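Local coordinates for protein alpha-fucosidase (Bifidobacterium bifidum, PDB 2EAB) that probably hydrolyses terminal alpha-1,2-linked L-fucose from glycans, this chain being the calcium-binding catalytic portion of a much longer protein, at residues A107-L112 / T560-S565; L571-N576 / K651-E656; D18-K23 / V349-L354; Q24-T29 / Y156-N161; L79-P84 / N135-G140. One frame throughout, in Å; residues are numbered along the deposited sequence.

Contact 1 of 5, residues A107-L112 / T560-S565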
# COMPACT_ATOMS: atom_id res chain seq x y z
N ALA A 107 -8.43 -28.54 18.47
CA ALA A 107 -9.29 -28.72 19.63
C ALA A 107 -10.29 -27.57 19.81
O ALA A 107 -11.43 -27.80 20.21
CB ALA A 107 -8.46 -28.93 20.89
N LEU A 108 -9.86 -26.34 19.50
CA LEU A 108 -10.76 -25.19 19.57
C LEU A 108 -11.87 -25.33 18.54
O LEU A 108 -13.04 -25.09 18.83
CB LEU A 108 -9.99 -23.89 19.35
CG LEU A 108 -9.12 -23.46 20.53
CD1 LEU A 108 -8.07 -22.47 20.08
CD2 LEU A 108 -9.95 -22.89 21.67
N ASN A 109 -11.49 -25.73 17.33
CA ASN A 109 -12.47 -25.96 16.28
C ASN A 109 -13.46 -27.07 16.63
O ASN A 109 -14.65 -26.96 16.30
CB ASN A 109 -11.78 -26.25 14.95
CG ASN A 109 -11.17 -25.01 14.33
OD1 ASN A 109 -11.35 -23.90 14.83
ND2 ASN A 109 -10.45 -25.20 13.24
N LYS A 110 -12.98 -28.10 17.31
CA LYS A 110 -13.85 -29.19 17.78
C LYS A 110 -14.88 -28.67 18.78
O LYS A 110 -16.06 -29.04 18.70
CB LYS A 110 -13.04 -30.33 18.40
CG LYS A 110 -13.87 -31.54 18.80
CD LYS A 110 -13.00 -32.69 19.28
CE LYS A 110 -13.84 -33.86 19.77
NZ LYS A 110 -14.52 -33.57 21.07
N GLN A 111 -14.46 -27.80 19.70
CA GLN A 111 -15.39 -27.19 20.64
C GLN A 111 -16.50 -26.44 19.91
O GLN A 111 -17.68 -26.57 20.25
CB GLN A 111 -14.66 -26.26 21.62
CG GLN A 111 -13.77 -27.01 22.60
CD GLN A 111 -13.07 -26.10 23.60
OE1 GLN A 111 -12.53 -25.06 23.24
NE2 GLN A 111 -13.06 -26.52 24.86
N LEU A 112 -16.12 -25.66 18.90
CA LEU A 112 -17.09 -24.94 18.07
C LEU A 112 -17.99 -25.89 17.28
O LEU A 112 -19.21 -25.70 17.25
CB LEU A 112 -16.37 -23.97 17.14
CG LEU A 112 -15.61 -22.84 17.84
CD1 LEU A 112 -14.58 -22.22 16.91
CD2 LEU A 112 -16.57 -21.78 18.36
N THR A 560 -14.11 -21.06 8.62
CA THR A 560 -12.68 -21.14 8.87
C THR A 560 -12.35 -21.51 10.31
O THR A 560 -11.19 -21.45 10.72
CB THR A 560 -11.99 -19.81 8.54
OG1 THR A 560 -12.65 -18.75 9.26
CG2 THR A 560 -12.07 -19.51 7.05
N GLY A 561 -13.35 -21.92 11.09
CA GLY A 561 -13.12 -22.27 12.49
C GLY A 561 -12.89 -21.04 13.35
O GLY A 561 -13.36 -19.95 13.02
N VAL A 562 -12.15 -21.21 14.44
CA VAL A 562 -12.01 -20.14 15.42
C VAL A 562 -11.50 -18.85 14.78
O VAL A 562 -10.49 -18.84 14.07
CB VAL A 562 -11.21 -20.60 16.66
CG1 VAL A 562 -9.78 -20.92 16.31
CG2 VAL A 562 -11.29 -19.56 17.76
N ALA A 563 -12.22 -17.76 15.02
CA ALA A 563 -11.91 -16.49 14.37
C ALA A 563 -12.38 -15.30 15.18
O ALA A 563 -13.39 -15.38 15.90
CB ALA A 563 -12.53 -16.45 12.98
N TYR A 564 -11.64 -14.21 15.03
CA TYR A 564 -11.97 -12.91 15.60
C TYR A 564 -12.29 -11.96 14.47
O TYR A 564 -11.63 -11.98 13.43
CB TYR A 564 -10.77 -12.39 16.38
CG TYR A 564 -10.98 -11.09 17.12
CD1 TYR A 564 -12.07 -10.91 17.97
CD2 TYR A 564 -10.08 -10.03 16.99
CE1 TYR A 564 -12.26 -9.73 18.66
CE2 TYR A 564 -10.26 -8.84 17.68
CZ TYR A 564 -11.35 -8.70 18.51
OH TYR A 564 -11.53 -7.52 19.20
N SER A 565 -13.32 -11.13 14.66
CA SER A 565 -13.62 -10.08 13.69
C SER A 565 -13.01 -8.79 14.23
O SER A 565 -13.56 -8.20 15.16
CB SER A 565 -15.13 -9.93 13.52
OG SER A 565 -15.41 -9.15 12.37
O HOH W 1 -9.01 -23.55 11.35
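Helix 103-113 of the N-terminal region packs across strand 558-565 of the catalytic region, and Asn109 and Val562 carry the polar part of this helix-on-strand contact. The short axes stand 83° apart, so the helix offers only a few side chains to the part of the strand around Val562. Asn109 OD1 accepts the backbone N-H of Val562 at 2.8 Å in a fairly straight bond (162° at the hydrogen), with the donor tilted 25° from the carbonyl plane. On the other arm of the amide, ND2 gives a hydrogen to a water 2.9 Å away, and that water donates to Thr560 O; with both ends engaged, the amide can hardly turn. An alanine in place of Asn109 would probably leave the buried Val562 N-H without its acceptor and the water without one of its mates. OD1 also lies 3.4 Å from Gly561 CA, at a spot where a CB would collide with it. Beside the amide, Leu112 CD1 rests 3.7 Å from Val562 CB, while Leu108 CB touches Val562 CG1 more loosely at 4.3 Å. Val119 also packs on Val562. Beyond the contact, strand 558-565 runs between strands 548-549 and 572-574, with helix 577-596 touching Thr560 and Ala563.

Contact 2 of 5, residues L571-N576 / K651-E656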
# COMPACT_ATOMS: atom_id res chain seq x y z
N LEU A 571 -13.81 -13.02 21.10
CA LEU A 571 -12.48 -13.36 20.61
C LEU A 571 -12.45 -14.53 19.62
O LEU A 571 -11.67 -14.53 18.67
CB LEU A 571 -11.58 -13.68 21.80
CG LEU A 571 -10.21 -13.02 21.96
CD1 LEU A 571 -10.26 -11.54 21.60
CD2 LEU A 571 -9.73 -13.20 23.38
N GLY A 572 -13.30 -15.52 19.85
CA GLY A 572 -13.28 -16.74 19.06
C GLY A 572 -14.66 -17.28 18.79
O GLY A 572 -15.28 -17.88 19.67
N THR A 573 -15.15 -17.04 17.58
CA THR A 573 -16.44 -17.57 17.14
C THR A 573 -16.22 -18.63 16.06
O THR A 573 -15.08 -18.85 15.62
CB THR A 573 -17.37 -16.45 16.60
OG1 THR A 573 -16.81 -15.88 15.42
CG2 THR A 573 -17.56 -15.36 17.64
N ASP A 574 -17.30 -19.27 15.64
CA ASP A 574 -17.22 -20.31 14.62
C ASP A 574 -17.22 -19.66 13.24
O ASP A 574 -18.26 -19.51 12.59
CB ASP A 574 -18.38 -21.30 14.79
CG ASP A 574 -18.17 -22.58 14.02
OD1 ASP A 574 -17.30 -22.64 13.13
OD2 ASP A 574 -18.90 -23.56 14.31
N GLY A 575 -16.03 -19.24 12.82
CA GLY A 575 -15.88 -18.44 11.62
C GLY A 575 -16.49 -17.07 11.79
O GLY A 575 -17.00 -16.72 12.86
N ASN A 576 -16.44 -16.29 10.72
CA ASN A 576 -17.11 -14.99 10.65
C ASN A 576 -17.09 -14.50 9.21
O ASN A 576 -16.43 -15.08 8.35
CB ASN A 576 -16.52 -13.96 11.63
CG ASN A 576 -15.03 -13.70 11.42
OD1 ASN A 576 -14.51 -13.79 10.30
ND2 ASN A 576 -14.34 -13.35 12.50
N LYS A 651 -24.55 -9.38 7.98
CA LYS A 651 -24.14 -9.95 9.27
C LYS A 651 -22.62 -9.98 9.39
O LYS A 651 -21.92 -10.30 8.43
CB LYS A 651 -24.68 -11.36 9.45
CG LYS A 651 -26.18 -11.46 9.61
CD LYS A 651 -26.61 -12.89 9.90
CE LYS A 651 -28.12 -13.02 9.83
NZ LYS A 651 -28.57 -14.38 10.23
N GLU A 652 -22.13 -9.64 10.58
CA GLU A 652 -20.70 -9.72 10.88
C GLU A 652 -20.35 -11.10 11.45
O GLU A 652 -19.24 -11.61 11.22
CB GLU A 652 -20.28 -8.57 11.80
CG GLU A 652 -18.79 -8.55 12.14
CD GLU A 652 -18.27 -7.21 12.64
OE1 GLU A 652 -19.05 -6.26 12.82
OE2 GLU A 652 -17.04 -7.12 12.87
N TRP A 653 -21.30 -11.71 12.16
CA TRP A 653 -21.16 -13.07 12.69
C TRP A 653 -22.36 -13.90 12.27
O TRP A 653 -23.46 -13.38 12.12
CB TRP A 653 -21.08 -13.06 14.22
CG TRP A 653 -19.93 -12.27 14.74
CD1 TRP A 653 -18.65 -12.71 14.94
CD2 TRP A 653 -19.95 -10.89 15.12
NE1 TRP A 653 -17.87 -11.68 15.42
CE2 TRP A 653 -18.65 -10.56 15.54
CE3 TRP A 653 -20.95 -9.91 15.15
CZ2 TRP A 653 -18.31 -9.28 15.98
CZ3 TRP A 653 -20.61 -8.64 15.59
CH2 TRP A 653 -19.31 -8.33 16.00
N TYR A 654 -22.15 -15.20 12.11
CA TYR A 654 -23.24 -16.07 11.65
C TYR A 654 -24.31 -16.35 12.70
O TYR A 654 -25.40 -16.81 12.35
CB TYR A 654 -22.68 -17.35 10.98
CG TYR A 654 -21.86 -16.97 9.78
CD1 TYR A 654 -22.45 -16.31 8.70
CD2 TYR A 654 -20.48 -17.19 9.75
CE1 TYR A 654 -21.69 -15.90 7.61
CE2 TYR A 654 -19.72 -16.79 8.65
CZ TYR A 654 -20.33 -16.14 7.59
OH TYR A 654 -19.57 -15.74 6.52
N PHE A 655 -24.01 -16.06 13.96
CA PHE A 655 -25.04 -16.13 15.01
C PHE A 655 -25.87 -14.85 15.17
O PHE A 655 -26.77 -14.79 16.01
CB PHE A 655 -24.48 -16.62 16.36
CG PHE A 655 -23.32 -15.81 16.93
CD1 PHE A 655 -23.31 -14.41 16.88
CD2 PHE A 655 -22.27 -16.46 17.56
CE1 PHE A 655 -22.25 -13.69 17.43
CE2 PHE A 655 -21.21 -15.74 18.11
CZ PHE A 655 -21.20 -14.36 18.04
N GLU A 656 -25.57 -13.84 14.36
CA GLU A 656 -26.23 -12.54 14.44
C GLU A 656 -27.68 -12.59 13.94
O GLU A 656 -28.01 -13.33 13.02
CB GLU A 656 -25.42 -11.54 13.62
CG GLU A 656 -25.88 -10.09 13.64
CD GLU A 656 -24.91 -9.18 12.91
OE1 GLU A 656 -25.36 -8.15 12.36
OE2 GLU A 656 -23.70 -9.49 12.89
O HOH W 2 -15.47 -13.56 15.15
O HOH W 3 -19.65 -15.95 13.15
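The capped start of helix 577-596 is met here by a type I beta turn, Trp653 to Glu656, with the Tyr654 ring against the backbone of Asn576, the N-cap residue. Asn576 itself turns its side-chain oxygen to Glu579 of the helix. Tyr654 CE2 comes to 3.5 Å from Asn576 C, and the phenol oxygen goes on to bond Pro641 O. An alanine in place of Tyr654 would probably open a gap beside the Asn576 backbone and leave Pro641 O without its hydroxyl partner. No direct hydrogen bond joins the two segments; water does that work. One water links Gly575 O to Tyr654 N, at 2.8 Å from each. A second donates to Thr573 OG1 at 2.7 Å and accepts from Asn576 ND2 and, weakly, from Trp653 NE1. Thr573 OG1 sits between its own backbone N and carbonyl carbon (chi1 65°); it donates to Gly575 O at 2.7 Å and meets the edge of the indole at Trp653 CD1. The methyl CG2 of Thr573 packs 3.7 Å from Phe655 CE2, the two side chains crossing at about a right angle. Behind Thr573 and Gly575, strand 558-565 pairs with strand 572-574, while helix 577-596 also touches Tyr654 through Thr577 and Ser580.

Contact 3 of 5, residues D18-K23 / V349-L354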
# COMPACT_ATOMS: atom_id res chain seq x y z
N ASP A 18 3.29 19.67 -11.26
CA ASP A 18 2.55 19.60 -10.00
C ASP A 18 3.49 19.81 -8.83
O ASP A 18 4.45 19.06 -8.67
CB ASP A 18 1.86 18.24 -9.86
CG ASP A 18 0.92 17.92 -11.01
OD1 ASP A 18 0.16 18.82 -11.45
OD2 ASP A 18 0.93 16.76 -11.46
N TRP A 19 3.22 20.83 -8.02
CA TRP A 19 4.06 21.17 -6.87
C TRP A 19 3.30 21.17 -5.56
O TRP A 19 2.18 21.68 -5.47
CB TRP A 19 4.60 22.59 -7.02
CG TRP A 19 5.71 22.81 -7.98
CD1 TRP A 19 6.16 21.97 -8.96
CD2 TRP A 19 6.50 24.00 -8.08
NE1 TRP A 19 7.20 22.56 -9.64
CE2 TRP A 19 7.43 23.81 -9.12
CE3 TRP A 19 6.52 25.21 -7.37
CZ2 TRP A 19 8.36 24.78 -9.48
CZ3 TRP A 19 7.45 26.18 -7.73
CH2 TRP A 19 8.36 25.95 -8.77
N LEU A 20 3.93 20.61 -4.53
CA LEU A 20 3.66 21.03 -3.16
C LEU A 20 4.70 22.11 -2.88
O LEU A 20 5.87 21.92 -3.19
CB LEU A 20 3.86 19.89 -2.16
CG LEU A 20 2.84 18.76 -2.07
CD1 LEU A 20 2.91 17.86 -3.26
CD2 LEU A 20 3.08 17.95 -0.80
N TRP A 21 4.28 23.25 -2.33
CA TRP A 21 5.23 24.34 -2.10
C TRP A 21 4.90 25.18 -0.87
O TRP A 21 3.76 25.25 -0.43
CB TRP A 21 5.41 25.19 -3.36
CG TRP A 21 4.21 25.95 -3.77
CD1 TRP A 21 3.10 25.47 -4.41
CD2 TRP A 21 3.99 27.36 -3.59
NE1 TRP A 21 2.20 26.49 -4.64
CE2 TRP A 21 2.73 27.66 -4.14
CE3 TRP A 21 4.74 28.39 -3.02
CZ2 TRP A 21 2.20 28.95 -4.14
CZ3 TRP A 21 4.21 29.68 -3.01
CH2 TRP A 21 2.95 29.95 -3.57
N TYR A 22 5.95 25.79 -0.31
CA TYR A 22 5.89 26.45 1.00
C TYR A 22 6.80 27.66 1.00
O TYR A 22 7.87 27.64 0.41
CB TYR A 22 6.30 25.48 2.13
CG TYR A 22 5.52 24.19 2.06
CD1 TYR A 22 4.38 24.00 2.82
CD2 TYR A 22 5.90 23.18 1.17
CE1 TYR A 22 3.65 22.82 2.73
CE2 TYR A 22 5.17 22.01 1.06
CZ TYR A 22 4.05 21.84 1.84
OH TYR A 22 3.33 20.68 1.71
N LYS A 23 6.36 28.71 1.69
CA LYS A 23 7.08 29.97 1.75
C LYS A 23 8.01 30.07 2.97
O LYS A 23 8.56 31.14 3.25
CB LYS A 23 6.09 31.14 1.75
CG LYS A 23 5.25 31.25 0.49
CD LYS A 23 4.45 32.54 0.47
CE LYS A 23 3.70 32.71 -0.85
NZ LYS A 23 3.12 34.08 -0.97
N VAL A 349 -1.68 29.77 -4.09
CA VAL A 349 -1.46 29.68 -2.65
C VAL A 349 -0.56 28.50 -2.32
O VAL A 349 -0.62 27.44 -2.97
CB VAL A 349 -2.80 29.57 -1.87
CG1 VAL A 349 -3.55 30.91 -1.91
CG2 VAL A 349 -3.68 28.45 -2.43
N ALA A 350 0.29 28.69 -1.31
CA ALA A 350 1.17 27.63 -0.82
C ALA A 350 0.34 26.46 -0.27
O ALA A 350 -0.80 26.64 0.16
CB ALA A 350 2.11 28.16 0.24
N THR A 351 0.94 25.28 -0.28
CA THR A 351 0.22 24.04 0.03
C THR A 351 -0.29 24.01 1.47
O THR A 351 -1.38 23.52 1.74
CB THR A 351 1.08 22.82 -0.32
OG1 THR A 351 1.47 22.91 -1.70
CG2 THR A 351 0.31 21.51 -0.10
N ASP A 352 0.50 24.54 2.40
CA ASP A 352 0.05 24.66 3.78
C ASP A 352 -1.12 25.65 3.92
O ASP A 352 -2.09 25.38 4.63
CB ASP A 352 1.20 24.97 4.76
CG ASP A 352 2.05 26.18 4.36
OD1 ASP A 352 1.91 26.73 3.25
OD2 ASP A 352 2.92 26.55 5.19
N ALA A 353 -1.02 26.79 3.23
CA ALA A 353 -2.10 27.78 3.20
C ALA A 353 -3.36 27.19 2.56
O ALA A 353 -4.48 27.44 3.03
CB ALA A 353 -1.67 29.03 2.46
N LEU A 354 -3.16 26.40 1.51
CA LEU A 354 -4.25 25.73 0.81
C LEU A 354 -4.98 24.75 1.73
O LEU A 354 -6.21 24.75 1.78
CB LEU A 354 -3.72 25.00 -0.43
CG LEU A 354 -4.71 24.21 -1.29
CD1 LEU A 354 -5.70 25.15 -1.97
CD2 LEU A 354 -3.96 23.40 -2.32
O HOH W 4 -0.51 26.57 -5.61
O HOH W 5 3.79 28.84 3.06
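Trp21 lies across the backbone of Val349 and Ala350, just ahead of helix 351-360. From CB the side chain takes the crowded position, CG between the backbone N and carbonyl carbon (chi1 67°). On the pyrrole side, CD1 comes to 4.1 Å from Thr351 OG1, and NE1 gives its hydrogen to an in-plane water at 2.9 Å, which also touches Val349 O. Farther out, CZ2 approaches Val349 C at 3.3 Å. Ala350 CA sits over the centre of the six-membered ring, 3.7 Å from the centroid and 15° off the normal, a clear CH-pi contact, while Ala350 CB reaches CZ3. The backbone of the same tryptophan is held twice by a single threonine: Trp21 N donates to Thr351 OG1 at 2.9 Å, and Trp21 O accepts from Thr351 N at 2.8 Å. Next along the strand, the edge of the Tyr22 ring meets the Asp352 carboxylate, CD1 to CG 3.5 Å, while OD2 of that aspartate binds Gln24. Strand 19-22 is an edge strand of its sheet and pairs with strand 156-161 through Leu20 and Tyr22; the outward N-H and C=O of Trp21 are therefore matched by the helix start, whose partial positive charge would probably strengthen the bond to the carbonyl.

Contact 4 of 5, residues Q24-T29 / Y156-N161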
# COMPACT_ATOMS: atom_id res chain seq x y z
N GLN A 24 8.19 28.96 3.67
CA GLN A 24 9.07 28.93 4.85
C GLN A 24 9.60 27.52 5.09
O GLN A 24 8.99 26.54 4.64
CB GLN A 24 8.33 29.47 6.08
CG GLN A 24 7.25 28.55 6.66
CD GLN A 24 6.03 28.41 5.76
OE1 GLN A 24 5.48 29.40 5.28
NE2 GLN A 24 5.60 27.17 5.56
N PRO A 25 10.76 27.40 5.77
CA PRO A 25 11.33 26.09 6.14
C PRO A 25 10.39 25.21 6.95
O PRO A 25 9.43 25.69 7.54
CB PRO A 25 12.54 26.45 7.00
CG PRO A 25 12.39 27.90 7.33
CD PRO A 25 11.64 28.50 6.21
N ALA A 26 10.71 23.92 7.01
CA ALA A 26 9.97 22.96 7.84
C ALA A 26 9.82 23.45 9.28
O ALA A 26 8.73 23.37 9.84
CB ALA A 26 10.64 21.59 7.81
N SER A 27 10.90 23.99 9.85
CA SER A 27 10.90 24.48 11.23
C SER A 27 9.86 25.57 11.50
O SER A 27 9.46 25.78 12.65
CB SER A 27 12.28 24.98 11.63
OG SER A 27 12.66 26.09 10.83
N GLN A 28 9.44 26.26 10.44
CA GLN A 28 8.49 27.37 10.55
C GLN A 28 7.12 27.03 9.96
O GLN A 28 6.25 27.91 9.83
CB GLN A 28 9.05 28.62 9.90
CG GLN A 28 10.29 29.19 10.58
CD GLN A 28 10.79 30.47 9.94
OE1 GLN A 28 10.82 30.60 8.71
NE2 GLN A 28 11.19 31.43 10.77
N THR A 29 6.92 25.76 9.60
CA THR A 29 5.69 25.29 8.99
C THR A 29 4.78 24.70 10.06
O THR A 29 5.26 24.08 11.01
CB THR A 29 6.00 24.26 7.87
OG1 THR A 29 6.85 24.85 6.89
CG2 THR A 29 4.73 23.76 7.20
N TYR A 156 12.24 33.27 -0.18
CA TYR A 156 12.31 31.87 0.21
C TYR A 156 11.19 31.05 -0.40
O TYR A 156 10.02 31.44 -0.33
CB TYR A 156 12.28 31.70 1.74
CG TYR A 156 12.43 30.25 2.13
CD1 TYR A 156 13.66 29.74 2.54
CD2 TYR A 156 11.35 29.37 2.05
CE1 TYR A 156 13.79 28.39 2.88
CE2 TYR A 156 11.48 28.03 2.37
CZ TYR A 156 12.70 27.55 2.79
OH TYR A 156 12.80 26.21 3.11
N ARG A 157 11.55 29.92 -0.99
CA ARG A 157 10.58 28.90 -1.35
C ARG A 157 11.19 27.51 -1.23
O ARG A 157 12.35 27.31 -1.58
CB ARG A 157 10.04 29.12 -2.77
CG ARG A 157 8.79 28.30 -3.08
CD ARG A 157 8.37 28.43 -4.53
NE ARG A 157 9.35 27.86 -5.45
CZ ARG A 157 10.04 28.56 -6.34
NH1 ARG A 157 9.87 29.87 -6.46
NH2 ARG A 157 10.92 27.94 -7.13
N ARG A 158 10.42 26.57 -0.71
CA ARG A 158 10.75 25.16 -0.82
C ARG A 158 9.59 24.45 -1.51
O ARG A 158 8.43 24.80 -1.30
CB ARG A 158 11.09 24.53 0.53
CG ARG A 158 9.92 24.42 1.50
CD ARG A 158 10.40 23.98 2.87
NE ARG A 158 9.30 23.85 3.82
CZ ARG A 158 8.72 22.70 4.16
NH1 ARG A 158 9.13 21.55 3.65
NH2 ARG A 158 7.73 22.71 5.03
N ASP A 159 9.92 23.48 -2.34
CA ASP A 159 8.88 22.75 -3.06
C ASP A 159 9.24 21.30 -3.29
O ASP A 159 10.40 20.88 -3.16
CB ASP A 159 8.54 23.45 -4.39
CG ASP A 159 9.64 23.31 -5.42
OD1 ASP A 159 9.92 22.16 -5.86
OD2 ASP A 159 10.23 24.34 -5.81
N LEU A 160 8.21 20.53 -3.62
CA LEU A 160 8.37 19.18 -4.11
C LEU A 160 7.68 19.12 -5.46
O LEU A 160 6.47 19.31 -5.55
CB LEU A 160 7.75 18.16 -3.14
CG LEU A 160 7.97 16.68 -3.46
CD1 LEU A 160 9.44 16.31 -3.41
CD2 LEU A 160 7.17 15.81 -2.51
N ASN A 161 8.48 18.90 -6.49
CA ASN A 161 7.97 18.80 -7.84
C ASN A 161 7.61 17.34 -8.11
O ASN A 161 8.48 16.51 -8.38
CB ASN A 161 9.02 19.29 -8.84
CG ASN A 161 8.48 19.40 -10.25
OD1 ASN A 161 7.56 18.67 -10.64
ND2 ASN A 161 9.05 20.30 -11.04
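Arg158 NE donates to Gln24 O at 2.8 Å, within the carbonyl plane and on a lone pair, with the acceptor almost exactly in the guanidinium plane. The second arm, NH2, meets Thr29 OG1 tip to tip at 3.0 Å. Together they tie strand 156-161, second in the large antiparallel sheet of the N-terminal region, to the loop after edge strand 19-22, at the residues flanking its short 3-10 segment 26-28. Three partners hold the threonine hydroxyl: besides Arg158, Gln24 NE2 donates to it at 3.0 Å, nearly straight at 174°, and the hydroxyl itself donates to Pro25 O at 2.8 Å. Pro25 O takes Gln28 N as well, from the opposite face of its plane. Elsewhere Arg158 NH2 binds Thr50 O and the guanidinium makes a cation-pi contact with Tyr22; Gln24 NE2 also reaches Asp352. The extended run from CG to NE carries the guanidinium under the turn, where Ala26 N lies 3.3 Å above its plane, toward the rim. Packing takes over at Tyr156, whose OH bonds Gly65 O. Pro25 CD makes a CH-pi contact over one face of this ring, displaced toward the rim, 3.9 Å from the Tyr156 centroid, and Gln24 C comes within 3.3 Å of Tyr156 CE2.

Contact 5 of 5, residues L79-P84 / N135-G140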
# COMPACT_ATOMS: atom_id res chain seq x y z
N LEU A 79 17.10 -1.32 6.20
CA LEU A 79 17.69 -1.12 7.52
C LEU A 79 16.69 -1.55 8.59
O LEU A 79 15.95 -0.74 9.14
CB LEU A 79 18.19 0.31 7.72
CG LEU A 79 19.18 0.45 8.89
CD1 LEU A 79 20.54 -0.16 8.54
CD2 LEU A 79 19.34 1.90 9.29
N TRP A 80 16.71 -2.85 8.84
CA TRP A 80 15.74 -3.54 9.69
C TRP A 80 16.47 -4.32 10.78
O TRP A 80 17.35 -5.12 10.48
CB TRP A 80 14.96 -4.53 8.82
CG TRP A 80 13.64 -4.06 8.31
CD1 TRP A 80 13.36 -3.39 7.15
CD2 TRP A 80 12.38 -4.28 8.95
NE1 TRP A 80 12.00 -3.17 7.05
CE2 TRP A 80 11.38 -3.71 8.14
CE3 TRP A 80 12.01 -4.91 10.15
CZ2 TRP A 80 10.03 -3.74 8.50
CZ3 TRP A 80 10.68 -4.95 10.50
CH2 TRP A 80 9.70 -4.36 9.68
N THR A 81 16.10 -4.07 12.03
CA THR A 81 16.53 -4.95 13.12
C THR A 81 15.64 -6.19 13.15
O THR A 81 14.66 -6.28 12.41
CB THR A 81 16.47 -4.24 14.49
OG1 THR A 81 15.14 -3.76 14.71
CG2 THR A 81 17.47 -3.08 14.57
N GLY A 82 15.99 -7.15 14.00
CA GLY A 82 15.28 -8.43 14.10
C GLY A 82 15.89 -9.50 13.21
O GLY A 82 16.91 -9.30 12.56
N GLY A 83 15.25 -10.67 13.20
CA GLY A 83 15.63 -11.73 12.28
C GLY A 83 16.81 -12.56 12.75
O GLY A 83 17.23 -12.46 13.91
N PRO A 84 17.37 -13.38 11.86
CA PRO A 84 18.47 -14.24 12.26
C PRO A 84 19.64 -13.40 12.77
O PRO A 84 19.95 -12.35 12.22
CB PRO A 84 18.83 -14.99 10.97
CG PRO A 84 18.25 -14.18 9.87
CD PRO A 84 17.03 -13.54 10.44
N ASN A 135 12.24 -4.06 13.82
CA ASN A 135 11.47 -2.99 13.21
C ASN A 135 12.31 -2.27 12.17
O ASN A 135 13.51 -2.53 12.05
CB ASN A 135 10.88 -2.02 14.26
CG ASN A 135 11.93 -1.24 15.06
OD1 ASN A 135 13.14 -1.52 15.04
ND2 ASN A 135 11.46 -0.24 15.78
N TYR A 136 11.67 -1.40 11.40
CA TYR A 136 12.34 -0.54 10.44
C TYR A 136 12.96 0.65 11.16
O TYR A 136 12.31 1.26 12.01
CB TYR A 136 11.30 -0.02 9.45
CG TYR A 136 11.85 0.79 8.31
CD1 TYR A 136 12.82 0.28 7.46
CD2 TYR A 136 11.35 2.07 8.03
CE1 TYR A 136 13.30 1.01 6.38
CE2 TYR A 136 11.82 2.82 6.96
CZ TYR A 136 12.79 2.28 6.14
OH TYR A 136 13.26 2.99 5.06
N LEU A 137 14.20 0.97 10.79
CA LEU A 137 14.94 2.08 11.41
C LEU A 137 15.10 3.27 10.48
O LEU A 137 15.46 3.10 9.32
CB LEU A 137 16.37 1.64 11.74
CG LEU A 137 16.63 0.51 12.74
CD1 LEU A 137 18.11 0.23 12.85
CD2 LEU A 137 16.05 0.83 14.08
N ASN A 138 14.89 4.47 11.02
CA ASN A 138 15.48 5.65 10.39
C ASN A 138 16.99 5.41 10.33
O ASN A 138 17.60 5.04 11.33
CB ASN A 138 15.19 6.92 11.18
CG ASN A 138 16.08 8.07 10.76
OD1 ASN A 138 15.97 8.60 9.65
ND2 ASN A 138 17.00 8.46 11.64
N TRP A 139 17.59 5.62 9.16
CA TRP A 139 19.03 5.44 9.00
C TRP A 139 19.77 6.55 9.74
O TRP A 139 20.62 6.28 10.60
CB TRP A 139 19.40 5.43 7.51
CG TRP A 139 20.85 5.17 7.21
CD1 TRP A 139 21.91 5.97 7.54
CD2 TRP A 139 21.38 4.07 6.48
NE1 TRP A 139 23.08 5.41 7.07
CE2 TRP A 139 22.78 4.25 6.42
CE3 TRP A 139 20.82 2.94 5.88
CZ2 TRP A 139 23.62 3.34 5.77
CZ3 TRP A 139 21.65 2.04 5.24
CH2 TRP A 139 23.04 2.24 5.19
N GLY A 140 19.41 7.80 9.43
CA GLY A 140 20.01 8.96 10.07
C GLY A 140 19.60 10.21 9.32
O GLY A 140 18.45 10.33 8.87
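Leu79 is the bump of this contact, and the hollow that takes it is formed by Leu137 and Trp139. Its CD2 methyl settles 3.9 Å from Leu137 CB and equally 3.9 Å from Trp139 CE3; the Leu79 side chain crosses that of Trp139 at about a right angle. Trp80 works the other way round: its flat ring lies against the backbone, with Asn135 C 3.3 Å above one face, and Tyr136 CB makes a CH-pi contact over its five-membered ring. Thr81 divides its two branches, CG2 filling in 3.8 Å from Leu137 CD1 while OG1 accepts from Asn135 N at 3.0 Å and bonds Asp407 O elsewhere. Between these side chains the backbones form a single antiparallel bridge, with Leu137 N to Leu79 O and Thr81 N to Asn135 O both 3.0 Å. Trp80 lies near Leu393 and Tyr136 near Glu77, both calcium ligands. Leu235 of strand 228-235 packs on Leu79, Thr81 and Leu137; Trp139 and Gly140 form a classic beta bulge opposite Phe74 of strand 69-76, the Trp139 and Phe74 rings meet edge-to-face, and Trp139 also touches strand 273-282.

Contacts 1, 2, 4 and 5 are buried, whereas contact 3 is only partly so, with Lys23 exposed. Contacts 1 and 3 each join the N-terminal region to the catalytic region, on opposite sides of the chain's centre and about 52 Å apart between centres. Contacts 1 and 2 share a three-stranded sheet, through its neighbouring strands 558-565 and 572-574; contacts 3 and 4 likewise meet on strands 19-22 and 156-161, where Asp352 and Gln24 link them. Chemistry follows place: a side-chain amide on a strand N-H in contact 1, water and ring packing in contact 2, two bonds from one helix-start threonine in contact 3, a charged side chain in contact 4, and a backbone bridge wrapped in leucine and aromatic packing in contact 5.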